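Local coordinates for glutamine--tRNA ligase (Saccharomyces cerevisiae, PDB 3TL4), which attaches glutamine to its cognate tRNA at the expense of ATP, the present chain being the appended N-terminal tRNA-binding domain of the enzyme, at residues 67-72 against 98-103; 89-94 against 109-114; 32-37 against 54-59. One frame throughout, in Å; residues are numbered along the deposited sequence.

Overall arrangement
All three contacts lie in the helical N-terminal part of this tRNA-binding domain. The aminoacylation reaction belongs to the whole enzyme, of which this chain is one piece. Contact 3 is buried and pairs helices 28-39 and 49-62. Contact 1 lies at the surface, its centre about 15 Å from that of contact 3, and meets contact 3 where S70 touches K36 and L37 of helix 28-39. Contact 2 is about 12 Å from contact 1 and about 17 Å from contact 3, centre to centre. F92 of helix 85-98 links all three, since its ring meets L67 of contact 1 and L58 of contact 3.

Contact 1: 67-72 against 98-103; sequences LPKSEL and NGEAST
The K69 side chain reaches across to the 98-103 loop because it is bent twice. Its CG stands anti to the carbonyl carbon, with a bend at chi2 (-69°) and another at chi4 that turns NZ into the loop. There K69 NZ gives two hydrogen bonds to backbone carbonyls. K69 NZ lies 2.9 Å from E100 O and sits above that carbonyl plane. K69 NZ is also 2.9 Å from S102 O, and this bond runs nearly along the C=O axis, with a C=O...donor angle of 164°. The E100 side chain crosses that of K69 at about a right angle. E100 OE2 touches K69 CE at 3.3 Å, but at 4.2 Å from K69 NZ it is too far for a salt bridge. The opposite charges would still probably attract. E100 OE1 rests against P68 CB at 3.6 Å. L72 CD1 packs on S102 CB at 3.9 Å. The loop is held from within by S102, whose OG and N both bond to G99 O; G99 has positive phi where helix 85-98 ends. K69 and S102 also touch V95 of that helix. T103 is the N-cap of helix 104-109, its OG1 bonded to G106 N. A lysine from the type II turn L67-S70, which leads into helix 70-78, thus bonds two main-chain carbonyls of the interhelical loop between helices 85-98 and 104-109.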
loop_
_atom_site.group_PDB
_atom_site.type_symbol
_atom_site.label_atom_id
_atom_site.label_comp_id
_atom_site.label_asym_id
_atom_site.label_seq_id
_atom_site.Cartn_x
_atom_site.Cartn_y
_atom_site.Cartn_z
ATOM N N LEU A 67 -19.766 -1.465 -7.026
ATOM C CA LEU A 67 -18.852 -2.598 -7.128
ATOM C C LEU A 67 -19.434 -3.806 -6.394
ATOM O O LEU A 67 -19.573 -3.784 -5.167
ATOM C CB LEU A 67 -17.482 -2.233 -6.549
ATOM C CG LEU A 67 -16.345 -3.250 -6.655
ATOM C CD1 LEU A 67 -15.838 -3.360 -8.083
ATOM C CD2 LEU A 67 -15.215 -2.846 -5.726
ATOM N N PRO A 68 -19.799 -4.864 -7.143
ATOM C CA PRO A 68 -20.286 -6.080 -6.478
ATOM C C PRO A 68 -19.221 -6.631 -5.522
ATOM O O PRO A 68 -18.033 -6.541 -5.831
ATOM C CB PRO A 68 -20.527 -7.039 -7.645
ATOM C CG PRO A 68 -20.778 -6.133 -8.827
ATOM C CD PRO A 68 -19.862 -4.966 -8.614
ATOM N N LYS A 69 -19.645 -7.164 -4.377
ATOM C CA LYS A 69 -18.734 -7.702 -3.375
ATOM C C LYS A 69 -17.747 -6.663 -2.803
ATOM O O LYS A 69 -16.692 -7.032 -2.304
ATOM C CB LYS A 69 -17.961 -8.906 -3.938
ATOM C CG LYS A 69 -18.809 -10.152 -4.202
ATOM C CD LYS A 69 -19.309 -10.790 -2.921
ATOM C CE LYS A 69 -20.107 -12.074 -3.186
ATOM N NZ LYS A 69 -19.268 -13.246 -3.584
ATOM N N SER A 70 -18.086 -5.378 -2.868
ATOM C CA SER A 70 -17.230 -4.341 -2.298
ATOM C C SER A 70 -16.984 -4.588 -0.808
ATOM O O SER A 70 -15.923 -4.263 -0.294
ATOM C CB SER A 70 -17.833 -2.946 -2.510
ATOM O OG SER A 70 -19.130 -2.852 -1.933
ATOM N N GLU A 71 -17.958 -5.188 -0.126
ATOM C CA GLU A 71 -17.858 -5.415 1.317
ATOM C C GLU A 71 -16.706 -6.346 1.695
ATOM O O GLU A 71 -16.275 -6.377 2.841
ATOM C CB GLU A 71 -19.174 -5.959 1.885
ATOM C CG GLU A 71 -19.509 -7.400 1.481
ATOM C CD GLU A 71 -20.214 -7.522 0.120
ATOM O OE1 GLU A 71 -20.467 -6.492 -0.552
ATOM O OE2 GLU A 71 -20.512 -8.667 -0.275
ATOM N N LEU A 72 -16.214 -7.120 0.737
ATOM C CA LEU A 72 -15.081 -7.990 1.016
ATOM C C LEU A 72 -13.871 -7.120 1.294
ATOM O O LEU A 72 -13.125 -7.356 2.237
ATOM C CB LEU A 72 -14.786 -8.900 -0.170
ATOM C CG LEU A 72 -15.770 -10.010 -0.491
ATOM C CD1 LEU A 72 -15.337 -10.675 -1.789
ATOM C CD2 LEU A 72 -15.823 -11.012 0.659
ATOM N N ASN A 98 -13.223 -10.047 -10.854
ATOM C CA ASN A 98 -13.981 -11.267 -10.636
ATOM C C ASN A 98 -15.461 -11.045 -10.358
ATOM O O ASN A 98 -16.235 -11.979 -10.397
ATOM C CB ASN A 98 -13.346 -12.071 -9.511
ATOM C CG ASN A 98 -11.964 -12.556 -9.862
ATOM O OD1 ASN A 98 -10.964 -12.048 -9.366
ATOM N ND2 ASN A 98 -11.900 -13.528 -10.730
ATOM N N GLY A 99 -15.851 -9.813 -10.072
ATOM C CA GLY A 99 -17.239 -9.523 -9.777
ATOM C C GLY A 99 -17.776 -10.368 -8.643
ATOM O O GLY A 99 -17.128 -10.555 -7.608
ATOM N N GLU A 100 -18.974 -10.888 -8.847
ATOM C CA GLU A 100 -19.686 -11.659 -7.833
ATOM C C GLU A 100 -19.037 -13.021 -7.486
ATOM O O GLU A 100 -19.351 -13.622 -6.460
ATOM C CB GLU A 100 -21.130 -11.872 -8.303
ATOM C CG GLU A 100 -22.087 -12.263 -7.202
ATOM C CD GLU A 100 -22.458 -11.091 -6.316
ATOM O OE1 GLU A 100 -22.479 -9.947 -6.816
ATOM O OE2 GLU A 100 -22.730 -11.318 -5.118
ATOM N N ALA A 101 -18.153 -13.511 -8.351
ATOM C CA ALA A 101 -17.416 -14.739 -8.082
ATOM C C ALA A 101 -16.304 -14.510 -7.057
ATOM O O ALA A 101 -15.689 -15.456 -6.596
ATOM C CB ALA A 101 -16.837 -15.313 -9.372
ATOM N N SER A 102 -16.046 -13.253 -6.718
ATOM C CA SER A 102 -14.999 -12.917 -5.756
ATOM C C SER A 102 -15.297 -13.557 -4.403
ATOM O O SER A 102 -16.442 -13.547 -3.940
ATOM C CB SER A 102 -14.920 -11.397 -5.554
ATOM O OG SER A 102 -14.529 -10.731 -6.731
ATOM N N THR A 103 -14.266 -14.095 -3.765
ATOM C CA THR A 103 -14.380 -14.531 -2.378
ATOM C C THR A 103 -13.285 -13.901 -1.545
ATOM O O THR A 103 -12.288 -13.407 -2.081
ATOM C CB THR A 103 -14.252 -16.048 -2.224
ATOM O OG1 THR A 103 -12.969 -16.452 -2.701
ATOM C CG2 THR A 103 -15.364 -16.777 -2.999
#

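Contact 2: 89-94 against 109-114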
loop_
_atom_site.group_PDB
_atom_site.type_symbol
_atom_site.label_atom_id
_atom_site.label_comp_id
_atom_site.label_asym_id
_atom_site.label_seq_id
_atom_site.Cartn_x
_atom_site.Cartn_y
_atom_site.Cartn_z
ATOM N N ASP A 89 -5.593 -1.305 -3.284
ATOM C CA ASP A 89 -5.651 -1.188 -4.738
ATOM C C ASP A 89 -5.704 -2.578 -5.393
ATOM O O ASP A 89 -6.509 -2.820 -6.291
ATOM C CB ASP A 89 -4.476 -0.355 -5.274
ATOM C CG ASP A 89 -4.506 -0.205 -6.794
ATOM O OD1 ASP A 89 -5.286 0.627 -7.309
ATOM O OD2 ASP A 89 -3.746 -0.923 -7.476
ATOM N N ALA A 90 -4.851 -3.490 -4.934
ATOM C CA ALA A 90 -4.898 -4.878 -5.394
ATOM C C ALA A 90 -6.247 -5.567 -5.122
ATOM O O ALA A 90 -6.796 -6.223 -5.986
ATOM C CB ALA A 90 -3.762 -5.686 -4.771
ATOM N N ALA A 91 -6.757 -5.442 -3.905
ATOM C CA ALA A 91 -8.025 -6.062 -3.560
ATOM C C ALA A 91 -9.145 -5.487 -4.435
ATOM O O ALA A 91 -10.016 -6.212 -4.899
ATOM C CB ALA A 91 -8.327 -5.857 -2.086
ATOM N N PHE A 92 -9.116 -4.178 -4.653
ATOM C CA PHE A 92 -10.060 -3.528 -5.556
ATOM C C PHE A 92 -9.958 -4.074 -6.981
ATOM O O PHE A 92 -10.954 -4.415 -7.600
ATOM C CB PHE A 92 -9.863 -2.011 -5.562
ATOM C CG PHE A 92 -10.654 -1.315 -6.625
ATOM C CD1 PHE A 92 -12.015 -1.106 -6.469
ATOM C CD2 PHE A 92 -10.045 -0.889 -7.788
ATOM C CE1 PHE A 92 -12.758 -0.489 -7.458
ATOM C CE2 PHE A 92 -10.777 -0.257 -8.773
ATOM C CZ PHE A 92 -12.138 -0.060 -8.607
ATOM N N LYS A 93 -8.749 -4.159 -7.509
ATOM C CA LYS A 93 -8.592 -4.686 -8.850
ATOM C C LYS A 93 -9.084 -6.120 -8.957
ATOM O O LYS A 93 -9.641 -6.495 -9.980
ATOM C CB LYS A 93 -7.148 -4.549 -9.329
ATOM C CG LYS A 93 -6.817 -3.116 -9.705
ATOM C CD LYS A 93 -5.322 -2.840 -9.749
ATOM C CE LYS A 93 -5.076 -1.364 -10.060
ATOM N NZ LYS A 93 -3.630 -1.000 -10.048
ATOM N N TYR A 94 -8.899 -6.908 -7.901
ATOM C CA TYR A 94 -9.289 -8.314 -7.922
ATOM C C TYR A 94 -10.793 -8.452 -7.901
ATOM O O TYR A 94 -11.365 -9.233 -8.655
ATOM C CB TYR A 94 -8.714 -9.091 -6.729
ATOM C CG TYR A 94 -9.075 -10.566 -6.780
ATOM C CD1 TYR A 94 -8.315 -11.448 -7.527
ATOM C CD2 TYR A 94 -10.196 -11.069 -6.113
ATOM C CE1 TYR A 94 -8.630 -12.798 -7.602
ATOM C CE2 TYR A 94 -10.527 -12.434 -6.189
ATOM C CZ TYR A 94 -9.729 -13.285 -6.941
ATOM O OH TYR A 94 -9.998 -14.632 -7.051
ATOM N N GLU A 109 -5.587 -13.845 -1.149
ATOM C CA GLU A 109 -4.507 -14.481 -1.902
ATOM C C GLU A 109 -3.882 -13.571 -2.967
ATOM O O GLU A 109 -2.727 -13.740 -3.329
ATOM C CB GLU A 109 -5.020 -15.779 -2.543
ATOM C CG GLU A 109 -4.036 -16.502 -3.456
ATOM C CD GLU A 109 -4.465 -17.934 -3.770
ATOM O OE1 GLU A 109 -5.602 -18.314 -3.406
ATOM O OE2 GLU A 109 -3.660 -18.681 -4.375
ATOM N N ASN A 110 -4.646 -12.609 -3.472
ATOM C CA ASN A 110 -4.142 -11.716 -4.508
ATOM C C ASN A 110 -3.927 -10.284 -4.035
ATOM O O ASN A 110 -3.697 -9.395 -4.844
ATOM C CB ASN A 110 -5.054 -11.736 -5.730
ATOM C CG ASN A 110 -4.987 -13.052 -6.471
ATOM O OD1 ASN A 110 -4.102 -13.259 -7.300
ATOM N ND2 ASN A 110 -5.913 -13.959 -6.169
ATOM N N SER A 111 -3.975 -10.071 -2.723
ATOM C CA SER A 111 -3.740 -8.745 -2.157
ATOM C C SER A 111 -2.682 -8.793 -1.073
ATOM O O SER A 111 -2.722 -8.010 -0.140
ATOM C CB SER A 111 -5.031 -8.177 -1.573
ATOM O OG SER A 111 -6.048 -8.238 -2.547
ATOM N N GLY A 112 -1.753 -9.730 -1.190
ATOM C CA GLY A 112 -0.633 -9.813 -0.271
ATOM C C GLY A 112 -1.010 -10.083 1.172
ATOM O O GLY A 112 -0.184 -9.898 2.073
ATOM N N VAL A 113 -2.245 -10.529 1.406
ATOM C CA VAL A 113 -2.700 -10.768 2.776
ATOM C C VAL A 113 -1.886 -11.893 3.422
ATOM O O VAL A 113 -1.672 -12.938 2.820
ATOM C CB VAL A 113 -4.228 -11.055 2.851
ATOM C CG1 VAL A 113 -4.616 -11.564 4.233
ATOM C CG2 VAL A 113 -5.042 -9.792 2.492
ATOM N N GLY A 114 -1.404 -11.661 4.638
ATOM C CA GLY A 114 -0.643 -12.674 5.347
ATOM C C GLY A 114 0.820 -12.746 4.946
ATOM O O GLY A 114 1.607 -13.448 5.578
HETATM O O HOH W 1 -4.758 -7.990 -7.114
#
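A90 and S111 are where the two backbones come nearest, with CA atoms 5.2 Å apart. Segment 89-94 is regular helix, while 109-114 leaves helix 104-109 at its end and runs on as loop. A water bridges the two backbones, donating to A90 O and to N110 O. The A90 CB lies 3.7 Å from N110 O. S111 OG sits against A91, 3.1 Å from A91 CA and 3.3 Å from A91 CB. It is also near A91 N, but the angle is poor for a bond, and OG is instead bonded to M107 O. At the other end Y94 meets N110. Y94 CG stands anti to the backbone N (chi1 -178°), and the ring beyond it meets N110. The amide of N110 lies almost parallel to that ring, their planes 12° apart. N110 ND2 comes 3.3 Å from Y94 CE1, and N110 CB is 3.7 Å from Y94 CD1. An alanine at Y94 would probably leave the N110 side chain without its flat neighbour and open a gap beside M107. The direct contact therefore rests on van der Waals packing. Several polar atoms find partners elsewhere: A90 O and N110 O share the water, N110 ND2 bonds to G106 O, which helps fix the amide, and S111 O is held by Q87 NE2 of helix 85-98.

Contact 3: 32-37 against 54-59; sequences DSLYKL and LVHNLA
L34 and L37 carry the contact from helix 28-39, and V55, L58 and A59 receive them from helix 49-62. The CB atoms of L34 and A59 lie 3.8 Å apart, where the backbones are nearest. L34 CG is anti to the backbone N (chi1 -174°), and from there its two methyls part. L34 CD1 meets V55 CG2 at 3.9 Å, the two side chains crossing at about a right angle. L34 CD2 touches H56 CD2 at 4.0 Å. L37 reaches over A59 with CD1, which is 3.7 Å from A59 CA, and the same L37 methyl lies 3.8 Å from L58 CG. V55 CG2 thus touches both leucines, packing also on L37 CB. S33 CB lies loosely by A59 O, while S33 OG bonds to G64 N beyond helix 49-62. The axes of the two short segments approach to 8.8 Å, and their N-to-C directions make an angle of 129°. Other helices pack against the same side chains. L34 touches F11 of helix 4-13 and I24 of helix 18-24, and H56 also reaches I24. L37 packs on V74, and L58 on I73, both of helix 70-78. L58 also meets V88 and F92 of helix 85-98, so that helix adjoins the L58 side of the contact in this all-helical fold.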
loop_
_atom_site.group_PDB
_atom_site.type_symbol
_atom_site.label_atom_id
_atom_site.label_comp_id
_atom_site.label_asym_id
_atom_site.label_seq_id
_atom_site.Cartn_x
_atom_site.Cartn_y
_atom_site.Cartn_z
ATOM N N ASP A 32 -20.370 9.636 -2.090
ATOM C CA ASP A 32 -21.431 8.628 -2.155
ATOM C C ASP A 32 -20.901 7.237 -1.851
ATOM O O ASP A 32 -21.536 6.473 -1.130
ATOM C CB ASP A 32 -22.099 8.613 -3.533
ATOM C CG ASP A 32 -23.053 9.765 -3.728
ATOM O OD1 ASP A 32 -23.669 10.195 -2.729
ATOM O OD2 ASP A 32 -23.183 10.242 -4.878
ATOM N N SER A 33 -19.750 6.896 -2.435
ATOM C CA SER A 33 -19.144 5.586 -2.205
ATOM C C SER A 33 -18.652 5.488 -0.768
ATOM O O SER A 33 -18.851 4.468 -0.108
ATOM C CB SER A 33 -17.990 5.305 -3.172
ATOM O OG SER A 33 -18.357 5.554 -4.514
ATOM N N LEU A 34 -18.012 6.550 -0.283
ATOM C CA LEU A 34 -17.492 6.534 1.077
ATOM C C LEU A 34 -18.620 6.259 2.062
ATOM O O LEU A 34 -18.504 5.381 2.908
ATOM C CB LEU A 34 -16.766 7.835 1.413
ATOM C CG LEU A 34 -16.066 7.859 2.773
ATOM C CD1 LEU A 34 -15.186 6.641 2.931
ATOM C CD2 LEU A 34 -15.243 9.120 2.901
ATOM N N TYR A 35 -19.718 6.996 1.924
ATOM C CA TYR A 35 -20.916 6.794 2.741
ATOM C C TYR A 35 -21.387 5.336 2.715
ATOM O O TYR A 35 -21.564 4.709 3.769
ATOM C CB TYR A 35 -22.044 7.720 2.261
ATOM C CG TYR A 35 -23.264 7.754 3.162
ATOM C CD1 TYR A 35 -24.328 6.884 2.964
ATOM C CD2 TYR A 35 -23.351 8.670 4.205
ATOM C CE1 TYR A 35 -25.441 6.914 3.793
ATOM C CE2 TYR A 35 -24.454 8.708 5.035
ATOM C CZ TYR A 35 -25.498 7.830 4.827
ATOM O OH TYR A 35 -26.597 7.875 5.660
ATOM N N LYS A 36 -21.591 4.793 1.517
ATOM C CA LYS A 36 -22.103 3.427 1.412
ATOM C C LYS A 36 -21.111 2.403 1.962
ATOM O O LYS A 36 -21.513 1.430 2.592
ATOM C CB LYS A 36 -22.514 3.071 -0.022
ATOM C CG LYS A 36 -21.526 2.165 -0.767
ATOM C CD LYS A 36 -22.017 1.765 -2.172
ATOM C CE LYS A 36 -20.901 1.121 -3.029
ATOM N NZ LYS A 36 -20.699 -0.338 -2.774
ATOM N N LEU A 37 -19.820 2.621 1.721
ATOM C CA LEU A 37 -18.787 1.738 2.256
ATOM C C LEU A 37 -18.764 1.760 3.790
ATOM O O LEU A 37 -18.781 0.707 4.432
ATOM C CB LEU A 37 -17.406 2.086 1.683
ATOM C CG LEU A 37 -17.228 1.912 0.168
ATOM C CD1 LEU A 37 -15.941 2.569 -0.332
ATOM C CD2 LEU A 37 -17.301 0.443 -0.267
ATOM N N LEU A 54 -7.740 4.215 4.558
ATOM C CA LEU A 54 -7.817 3.090 3.640
ATOM C C LEU A 54 -9.189 3.001 2.980
ATOM O O LEU A 54 -9.291 2.707 1.785
ATOM C CB LEU A 54 -7.470 1.781 4.360
ATOM C CG LEU A 54 -6.011 1.654 4.794
ATOM C CD1 LEU A 54 -5.801 0.422 5.683
ATOM C CD2 LEU A 54 -5.108 1.596 3.583
ATOM N N VAL A 55 -10.241 3.271 3.747
ATOM C CA VAL A 55 -11.579 3.253 3.173
ATOM C C VAL A 55 -11.771 4.446 2.227
ATOM O O VAL A 55 -12.432 4.328 1.193
ATOM C CB VAL A 55 -12.692 3.153 4.239
ATOM C CG1 VAL A 55 -12.723 4.402 5.113
ATOM C CG2 VAL A 55 -14.043 2.940 3.572
ATOM N N HIS A 56 -11.152 5.582 2.540
ATOM C CA HIS A 56 -11.169 6.690 1.591
ATOM C C HIS A 56 -10.442 6.347 0.284
ATOM O O HIS A 56 -10.928 6.660 -0.801
ATOM C CB HIS A 56 -10.616 7.974 2.189
ATOM C CG HIS A 56 -10.841 9.169 1.320
ATOM N ND1 HIS A 56 -9.838 10.048 0.979
ATOM C CD2 HIS A 56 -11.957 9.612 0.687
ATOM C CE1 HIS A 56 -10.326 10.986 0.188
ATOM N NE2 HIS A 56 -11.611 10.743 -0.002
ATOM N N ASN A 57 -9.280 5.709 0.385
ATOM C CA ASN A 57 -8.634 5.147 -0.799
ATOM C C ASN A 57 -9.617 4.325 -1.612
ATOM O O ASN A 57 -9.738 4.501 -2.821
ATOM C CB ASN A 57 -7.488 4.211 -0.423
ATOM C CG ASN A 57 -6.254 4.943 0.064
ATOM O OD1 ASN A 57 -5.436 4.365 0.785
ATOM N ND2 ASN A 57 -6.101 6.211 -0.335
ATOM N N LEU A 58 -10.295 3.397 -0.940
ATOM C CA LEU A 58 -11.232 2.514 -1.622
ATOM C C LEU A 58 -12.331 3.304 -2.299
ATOM O O LEU A 58 -12.703 3.004 -3.437
ATOM C CB LEU A 58 -11.851 1.504 -0.662
ATOM C CG LEU A 58 -12.876 0.577 -1.323
ATOM C CD1 LEU A 58 -12.267 -0.124 -2.551
ATOM C CD2 LEU A 58 -13.376 -0.442 -0.328
ATOM N N ALA A 59 -12.850 4.309 -1.593
ATOM C CA ALA A 59 -13.914 5.142 -2.129
ATOM C C ALA A 59 -13.406 5.875 -3.355
ATOM O O ALA A 59 -14.153 6.091 -4.313
ATOM C CB ALA A 59 -14.397 6.128 -1.091
#